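Local coordinates for glycosyltransferase (Streptomyces viridochromogenes, PDB 2IUY), which is a GT-B glycosyltransferase of family GT4 that takes part in the biosynthesis of the antibiotic avilamycin A and binds UDP, at residues P173-L178 with W250-A255. Numbering follows the deposited sequence.
Sequences PHKGAL and WCEPGA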
# COMPACT_ATOMS: atom_id res chain seq x y z
N PRO A 173 7.61 14.10 6.72
CA PRO A 173 6.56 15.03 7.13
C PRO A 173 5.17 14.78 6.52
O PRO A 173 4.16 14.85 7.24
CB PRO A 173 7.13 16.40 6.70
CG PRO A 173 8.59 16.26 6.87
CD PRO A 173 8.81 14.83 6.25
N HIS A 174 5.10 14.48 5.22
CA HIS A 174 3.80 14.25 4.59
C HIS A 174 3.12 12.95 5.10
O HIS A 174 1.89 12.77 4.91
CB HIS A 174 3.93 14.22 3.06
CG HIS A 174 4.77 13.08 2.56
ND1 HIS A 174 6.14 13.09 2.62
CD2 HIS A 174 4.42 11.88 2.03
CE1 HIS A 174 6.62 11.96 2.13
NE2 HIS A 174 5.59 11.20 1.77
N LYS A 175 3.90 12.05 5.75
CA LYS A 175 3.35 10.81 6.32
C LYS A 175 2.85 11.02 7.75
O LYS A 175 2.13 10.18 8.29
CB LYS A 175 4.34 9.64 6.28
CG LYS A 175 4.74 9.21 4.87
CD LYS A 175 3.51 8.90 3.99
CE LYS A 175 2.80 7.64 4.45
NZ LYS A 175 1.96 7.02 3.35
N GLY A 176 3.20 12.16 8.35
CA GLY A 176 2.61 12.58 9.61
C GLY A 176 3.16 11.82 10.82
O GLY A 176 2.43 11.60 11.78
N ALA A 177 4.43 11.43 10.78
CA ALA A 177 5.08 10.78 11.93
C ALA A 177 5.00 11.66 13.18
O ALA A 177 4.75 11.17 14.30
CB ALA A 177 6.55 10.40 11.61
N LEU A 178 5.22 12.95 12.97
CA LEU A 178 5.22 13.93 14.06
C LEU A 178 3.86 14.06 14.69
O LEU A 178 3.69 14.02 15.90
CB LEU A 178 5.72 15.30 13.56
CG LEU A 178 5.61 16.41 14.65
CD1 LEU A 178 6.73 16.21 15.68
CD2 LEU A 178 5.72 17.75 14.04
N TRP A 250 0.19 16.96 -1.07
CA TRP A 250 0.18 15.52 -0.85
C TRP A 250 -1.28 14.98 -0.72
O TRP A 250 -2.12 15.54 -0.01
CB TRP A 250 1.05 15.12 0.38
CG TRP A 250 1.03 13.59 0.58
CD1 TRP A 250 0.24 12.88 1.44
CD2 TRP A 250 1.81 12.62 -0.14
NE1 TRP A 250 0.51 11.55 1.32
CE2 TRP A 250 1.45 11.36 0.35
CE3 TRP A 250 2.81 12.71 -1.11
CZ2 TRP A 250 2.04 10.16 -0.12
CZ3 TRP A 250 3.41 11.53 -1.57
CH2 TRP A 250 3.03 10.27 -1.06
N CYS A 251 -1.55 13.89 -1.41
CA CYS A 251 -2.86 13.24 -1.37
C CYS A 251 -2.59 11.72 -1.30
O CYS A 251 -2.17 11.13 -2.29
CB CYS A 251 -3.63 13.59 -2.64
SG CYS A 251 -5.26 12.80 -2.88
N GLU A 252 -2.79 11.12 -0.12
CA GLU A 252 -2.39 9.70 0.10
C GLU A 252 -3.12 8.84 -0.95
O GLU A 252 -4.32 8.90 -1.01
CB GLU A 252 -2.71 9.24 1.53
CG GLU A 252 -2.10 7.87 1.94
CD GLU A 252 -0.60 7.90 1.92
OE1 GLU A 252 -0.01 8.84 2.49
OE2 GLU A 252 0.02 7.02 1.31
N PRO A 253 -2.38 8.19 -1.88
CA PRO A 253 -3.11 7.39 -2.90
C PRO A 253 -4.00 6.23 -2.43
O PRO A 253 -5.19 6.16 -2.87
CB PRO A 253 -2.01 6.89 -3.85
CG PRO A 253 -0.80 7.72 -3.54
CD PRO A 253 -0.94 8.27 -2.15
N GLY A 254 -3.45 5.37 -1.56
CA GLY A 254 -4.11 4.15 -1.15
C GLY A 254 -3.82 3.61 0.24
O GLY A 254 -4.64 2.83 0.79
N ALA A 255 -2.68 3.99 0.83
CA ALA A 255 -2.37 3.69 2.24
C ALA A 255 -2.52 2.21 2.59
O ALA A 255 -3.43 1.79 3.29
CB ALA A 255 -3.20 4.56 3.20
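The imidazole of H174 meets the indole of W250 in a T-shaped (edge-to-face) contact, with the histidine edge pointing at the tryptophan face. H174 CD2 leads, sitting 3.3 Å above the middle of the indole plane and 3.5 Å from W250 CE2. The two planes are inclined at 53°, well short of perpendicular. On the same face, H174 CB makes a CH-pi contact with the five-membered ring, 4.2 Å from its centroid. The first torsion of H174 (chi1 65°) turns the imidazole so that its CD2 comes over the indole beside CB, which the backbone already places there. W246 adds another edge-to-face partner to each ring, making a small aromatic cluster, while H174 NE2 is hydrogen-bonded to R170.

The charged contact is a salt bridge between K175 and E252, whose side chains approach almost at a right angle. K175 NZ lies off the carboxylate plane, 2.8 Å from E252 OE2 and equally 2.8 Å from E252 OE1, although the hydrogen bond to OE1 is weak. Bends at chi2 and chi3 curl the lysine chain, carrying CE to 3.6 Å from E252 OE1.

A second polar link ties the two groups of contacts together. W250 NE1 donates to E252 OE1 over 3.0 Å; the acceptor lies in the indole plane, but the N-H arrives from above the carboxylate plane, on the side opposite K175 NZ. OE1 is held by W250 NE1 and S239 OG, with K175 NZ as a weaker third partner, which should restrict rotation of the carboxylate. K175 is a UDP-binding residue, its side chain about 7 Å from those of UDP-binding Y29 and V257. At this GT-B nucleotide site, K175 of the R-X4-K motif (with R170) thus pairs with E252, first glutamate of the EX7E motif (with UDP-binding E260) of retaining GT4 enzymes.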